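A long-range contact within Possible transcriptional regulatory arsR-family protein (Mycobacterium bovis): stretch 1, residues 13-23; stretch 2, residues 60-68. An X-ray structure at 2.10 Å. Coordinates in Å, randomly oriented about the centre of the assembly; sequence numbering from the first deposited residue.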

ATOM      1  N   ASP A  13      -9.936  -0.918   6.644  1.00 43.35           N
ATOM      2  CA  ASP A  13     -10.484  -1.398   5.373  1.00 42.88           C
ATOM      3  C   ASP A  13     -10.188  -0.448   4.217  1.00 42.44           C
ATOM      4  O   ASP A  13     -10.006  -0.898   3.080  1.00 42.78           O
ATOM      5  CB  ASP A  13     -11.983  -1.669   5.493  1.00 43.15           C
ATOM      6  CG  ASP A  13     -12.278  -2.916   6.304  1.00 44.02           C
ATOM      7  OD1 ASP A  13     -11.691  -3.974   5.990  1.00 44.66           O
ATOM      8  OD2 ASP A  13     -13.093  -2.845   7.255  1.00 45.57           O
ATOM      9  N   GLN A  14     -10.125   0.856   4.498  1.00 41.48           N
ATOM     10  CA  GLN A  14      -9.724   1.827   3.469  1.00 40.40           C
ATOM     11  C   GLN A  14      -8.208   1.841   3.242  1.00 39.34           C
ATOM     12  O   GLN A  14      -7.759   2.051   2.117  1.00 39.17           O
ATOM     13  CB  GLN A  14     -10.256   3.240   3.768  1.00 40.81           C
ATOM     14  CG  GLN A  14      -9.830   4.351   2.743  1.00 41.39           C
ATOM     15  CD  GLN A  14     -10.357   4.165   1.319  1.00 41.79           C
ATOM     16  OE1 GLN A  14     -11.301   3.423   1.074  1.00 42.98           O
ATOM     17  NE2 GLN A  14      -9.740   4.857   0.375  1.00 42.64           N
ATOM     18  N   VAL A  15      -7.424   1.617   4.297  1.00 38.04           N
ATOM     19  CA  VAL A  15      -5.980   1.463   4.130  1.00 36.65           C
ATOM     20  C   VAL A  15      -5.750   0.249   3.247  1.00 36.05           C
ATOM     21  O   VAL A  15      -4.874   0.266   2.384  1.00 35.23           O
ATOM     22  CB  VAL A  15      -5.218   1.295   5.480  1.00 37.06           C
ATOM     23  CG1 VAL A  15      -3.769   0.888   5.230  1.00 36.51           C
ATOM     24  CG2 VAL A  15      -5.262   2.569   6.312  1.00 36.13           C
ATOM     25  N   ALA A  16      -6.552  -0.798   3.466  1.00 35.89           N
ATOM     26  CA  ALA A  16      -6.527  -1.994   2.619  1.00 36.00           C
ATOM     27  C   ALA A  16      -6.796  -1.627   1.151  1.00 36.31           C
ATOM     28  O   ALA A  16      -6.117  -2.135   0.244  1.00 36.35           O
ATOM     29  CB  ALA A  16      -7.523  -3.041   3.123  1.00 36.07           C
ATOM     30  N   ARG A  17      -7.752  -0.722   0.926  1.00 36.30           N
ATOM     31  CA  ARG A  17      -8.033  -0.215  -0.432  1.00 36.81           C
ATOM     32  C   ARG A  17      -6.853   0.584  -0.985  1.00 36.05           C
ATOM     33  O   ARG A  17      -6.525   0.465  -2.157  1.00 35.82           O
ATOM     34  CB  ARG A  17      -9.335   0.598  -0.471  1.00 36.68           C
ATOM     35  CG  ARG A  17     -10.573  -0.237  -0.134  1.00 38.16           C
ATOM     36  CD  ARG A  17     -11.890   0.541  -0.255  1.00 38.87           C
ATOM     37  NE  ARG A  17     -12.933  -0.050   0.589  1.00 41.60           N
ATOM     38  CZ  ARG A  17     -13.372   0.479   1.730  1.00 43.63           C
ATOM     39  NH1 ARG A  17     -12.870   1.631   2.165  1.00 44.63           N
ATOM     40  NH2 ARG A  17     -14.321  -0.134   2.440  1.00 44.68           N
ATOM     41  N   VAL A  18      -6.188   1.364  -0.128  1.00 35.97           N
ATOM     42  CA  VAL A  18      -4.947   2.046  -0.528  1.00 35.61           C
ATOM     43  C   VAL A  18      -3.896   1.028  -0.972  1.00 36.02           C
ATOM     44  O   VAL A  18      -3.316   1.157  -2.054  1.00 35.92           O
ATOM     45  CB  VAL A  18      -4.373   2.949   0.599  1.00 35.73           C
ATOM     46  CG1 VAL A  18      -3.052   3.563   0.174  1.00 34.84           C
ATOM     47  CG2 VAL A  18      -5.363   4.031   0.984  1.00 34.89           C
ATOM     48  N   GLY A  19      -3.663   0.013  -0.138  1.00 36.37           N
ATOM     49  CA  GLY A  19      -2.741  -1.060  -0.467  1.00 37.21           C
ATOM     50  C   GLY A  19      -3.090  -1.787  -1.756  1.00 38.21           C
ATOM     51  O   GLY A  19      -2.215  -2.053  -2.581  1.00 37.92           O
ATOM     52  N   LYS A  20      -4.370  -2.112  -1.920  1.00 38.96           N
ATOM     53  CA  LYS A  20      -4.866  -2.740  -3.146  1.00 40.50           C
ATOM     54  C   LYS A  20      -4.538  -1.882  -4.364  1.00 40.38           C
ATOM     55  O   LYS A  20      -4.051  -2.398  -5.362  1.00 41.26           O
ATOM     56  CB  LYS A  20      -6.375  -2.993  -3.050  1.00 40.47           C
ATOM     57  CG  LYS A  20      -6.981  -3.751  -4.242  1.00 42.10           C
ATOM     58  CD  LYS A  20      -8.335  -4.376  -3.859  1.00 42.18           C
ATOM     59  CE  LYS A  20      -8.831  -5.360  -4.925  1.00 46.16           C
ATOM     60  NZ  LYS A  20      -8.768  -4.745  -6.295  1.00 46.74           N
ATOM     61  N   ALA A  21      -4.771  -0.571  -4.267  1.00 40.45           N
ATOM     62  CA  ALA A  21      -4.441   0.356  -5.360  1.00 40.31           C
ATOM     63  C   ALA A  21      -2.957   0.337  -5.704  1.00 40.50           C
ATOM     64  O   ALA A  21      -2.592   0.452  -6.875  1.00 40.92           O
ATOM     65  CB  ALA A  21      -4.875   1.776  -5.016  1.00 40.38           C
ATOM     66  N   LEU A  22      -2.112   0.190  -4.682  1.00 39.89           N
ATOM     67  CA  LEU A  22      -0.666   0.227  -4.856  1.00 39.50           C
ATOM     68  C   LEU A  22      -0.105  -1.104  -5.321  1.00 39.33           C
ATOM     69  O   LEU A  22       1.046  -1.182  -5.736  1.00 39.60           O
ATOM     70  CB  LEU A  22       0.023   0.646  -3.542  1.00 39.54           C
ATOM     71  CG  LEU A  22      -0.066   2.104  -3.072  1.00 39.40           C
ATOM     72  CD1 LEU A  22       0.466   2.279  -1.625  1.00 39.72           C
ATOM     73  CD2 LEU A  22       0.659   3.051  -4.022  1.00 39.93           C
ATOM     74  N   ALA A  23      -0.924  -2.149  -5.261  1.00 39.25           N
ATOM     75  CA  ALA A  23      -0.449  -3.527  -5.408  1.00 39.57           C
ATOM     76  C   ALA A  23      -0.260  -3.988  -6.854  1.00 39.55           C
ATOM     77  O   ALA A  23      -0.483  -5.147  -7.160  1.00 40.22           O
ATOM     78  CB  ALA A  23      -1.386  -4.494  -4.666  1.00 39.33           C
ATOM     79  N   GLN A  60      -9.314   3.518 -12.334  1.00 32.82           N
ATOM     80  CA  GLN A  60     -10.367   3.154 -11.380  1.00 34.21           C
ATOM     81  C   GLN A  60      -9.812   2.525 -10.105  1.00 33.40           C
ATOM     82  O   GLN A  60     -10.263   2.858  -9.001  1.00 33.49           O
ATOM     83  CB  GLN A  60     -11.366   2.191 -12.016  1.00 34.70           C
ATOM     84  CG  GLN A  60     -12.667   2.832 -12.429  1.00 41.06           C
ATOM     85  CD  GLN A  60     -12.511   3.915 -13.476  1.00 46.85           C
ATOM     86  OE1 GLN A  60     -12.598   5.109 -13.163  1.00 50.80           O
ATOM     87  NE2 GLN A  60     -12.293   3.513 -14.729  1.00 49.99           N
ATOM     88  N   ALA A  61      -8.839   1.628 -10.255  1.00 32.75           N
ATOM     89  CA  ALA A  61      -8.197   0.999  -9.108  1.00 32.74           C
ATOM     90  C   ALA A  61      -7.511   2.036  -8.227  1.00 32.35           C
ATOM     91  O   ALA A  61      -7.643   1.997  -7.005  1.00 32.24           O
ATOM     92  CB  ALA A  61      -7.217  -0.081  -9.548  1.00 33.30           C
ATOM     93  N   LEU A  62      -6.792   2.971  -8.848  1.00 32.29           N
ATOM     94  CA  LEU A  62      -6.179   4.091  -8.117  1.00 31.93           C
ATOM     95  C   LEU A  62      -7.207   4.973  -7.414  1.00 31.76           C
ATOM     96  O   LEU A  62      -7.010   5.375  -6.260  1.00 32.06           O
ATOM     97  CB  LEU A  62      -5.274   4.920  -9.032  1.00 31.75           C
ATOM     98  CG  LEU A  62      -4.024   4.178  -9.526  1.00 31.86           C
ATOM     99  CD1 LEU A  62      -3.334   5.003 -10.602  1.00 32.59           C
ATOM    100  CD2 LEU A  62      -3.074   3.872  -8.362  1.00 30.73           C
ATOM    101  N   LYS A  63      -8.307   5.254  -8.106  1.00 31.91           N
ATOM    102  CA  LYS A  63      -9.397   6.079  -7.568  1.00 31.96           C
ATOM    103  C   LYS A  63     -10.079   5.433  -6.351  1.00 32.02           C
ATOM    104  O   LYS A  63     -10.350   6.116  -5.364  1.00 32.30           O
ATOM    105  CB  LYS A  63     -10.419   6.350  -8.667  1.00 32.02           C
ATOM    106  CG  LYS A  63     -11.328   7.563  -8.452  1.00 33.69           C
ATOM    107  CD  LYS A  63     -12.295   7.635  -9.630  1.00 36.93           C
ATOM    108  CE  LYS A  63     -13.270   8.808  -9.550  1.00 38.70           C
ATOM    109  NZ  LYS A  63     -14.296   8.639  -8.481  1.00 40.43           N
ATOM    110  N   SER A  64     -10.342   4.126  -6.409  1.00 31.72           N
ATOM    111  CA  SER A  64     -10.958   3.406  -5.281  1.00 32.24           C
ATOM    112  C   SER A  64     -10.070   3.416  -4.043  1.00 32.15           C
ATOM    113  O   SER A  64     -10.557   3.312  -2.929  1.00 31.64           O
ATOM    114  CB  SER A  64     -11.268   1.956  -5.654  1.00 32.41           C
ATOM    115  OG  SER A  64     -12.088   1.893  -6.809  1.00 34.04           O
ATOM    116  N   GLY A  65      -8.761   3.529  -4.252  1.00 32.09           N
ATOM    117  CA  GLY A  65      -7.821   3.622  -3.151  1.00 32.07           C
ATOM    118  C   GLY A  65      -7.579   5.053  -2.708  1.00 32.46           C
ATOM    119  O   GLY A  65      -6.746   5.299  -1.833  1.00 32.72           O
ATOM    120  N   GLY A  66      -8.302   5.999  -3.310  1.00 32.62           N
ATOM    121  CA  GLY A  66      -8.231   7.396  -2.911  1.00 32.69           C
ATOM    122  C   GLY A  66      -6.975   8.115  -3.364  1.00 33.08           C
ATOM    123  O   GLY A  66      -6.669   9.205  -2.863  1.00 33.96           O
ATOM    124  N   LEU A  67      -6.273   7.536  -4.336  1.00 32.55           N
ATOM    125  CA  LEU A  67      -4.942   7.998  -4.720  1.00 32.37           C
ATOM    126  C   LEU A  67      -4.955   9.005  -5.873  1.00 32.18           C
ATOM    127  O   LEU A  67      -4.010   9.779  -6.042  1.00 32.14           O
ATOM    128  CB  LEU A  67      -4.035   6.810  -5.066  1.00 32.27           C
ATOM    129  CG  LEU A  67      -3.718   5.794  -3.961  1.00 32.53           C
ATOM    130  CD1 LEU A  67      -2.703   4.779  -4.456  1.00 32.72           C
ATOM    131  CD2 LEU A  67      -3.220   6.466  -2.682  1.00 33.12           C
ATOM    132  N   VAL A  68      -6.019   8.974  -6.670  1.00 31.76           N
ATOM    133  CA  VAL A  68      -6.210   9.940  -7.748  1.00 31.30           C
ATOM    134  C   VAL A  68      -7.637  10.506  -7.705  1.00 31.75           C
ATOM    135  O   VAL A  68      -8.539   9.890  -7.120  1.00 31.26           O
ATOM    136  CB  VAL A  68      -5.932   9.325  -9.150  1.00 31.40           C
ATOM    137  CG1 VAL A  68      -4.453   8.933  -9.304  1.00 31.95           C
ATOM    138  CG2 VAL A  68      -6.853   8.130  -9.441  1.00 29.42           C
TER

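The most unusual feature of this contact is a glycine, Gly65, that lets two backbones come almost into touch. Its CA lies 4.2 Å from the CA of Val18 and 3.6 Å from the O of Arg17. A CB built in ideal geometry on Gly65 would fall 2.5 Å from the CB of Ala21 and 2.9 Å from the O of Arg17, both clashes. Glycine therefore suits this position because the first helix already occupies the space that a side chain would need.

The axes of helix 13-22 and helix 60-64 approach to 8.0 Å and run nearly antiparallel, at 156°, so the register ascends along one stretch as it descends along the other: the CA of Val18 lies nearest that of Gly65, and the CA of Ala21, one turn further on, nearest that of Leu62. Ala21 points toward the second stretch and has the largest area covered by it. Its methyl is small enough to sit against backbone, with CB of Ala21 3.4 Å from the O of Ala61 and 3.9 Å from the CA of Gly65, yet it also meets side chains, lying 3.7 Å from CD1 of Leu67 and 4.3 Å from CD2 of Leu62. The Leu62 CA-to-CB bond points away, but the end of its side chain comes nearer, bringing CD2 of Leu62 to 3.8 Å from the O of Ala21.

Just past the second helix, the chain turns in a Schellman motif. Gly66 has a phi of 75°, a value that by itself favours glycine, and two bonds lead back into the last turn: Gly66 N to Lys63 O at 2.9 Å and Leu67 N to Leu62 O at 3.0 Å. Beyond this turn, Leu67 points toward the first helix. Its branched end reaches several apolar neighbours: CD2 of Leu67 is 4.1 Å from CG1 of Val18, and CD1 of Leu67 is 3.8 Å from CD2 of Leu22. Buried aliphatic side chains suit this place, since they pack together without leaving polar groups unsatisfied.

No hydrogen bond crosses between the stretches, and the 361 Å² of surface buried between them, both sides summed, is made of packing contacts. Even Gln14, whose side chain end approaches the turn, keeps its NE2 3.7 Å from the O of Ser64. The OE1 of Gln14 accepts a hydrogen bond of 2.6 Å from NH1 of Arg17, within the same helix. Arg17 starts toward the second stretch, with CB of Arg17 3.9 Å from the O of Ser64, but its end leads away, so the aliphatic base packs while the charged group remains clear of the contact.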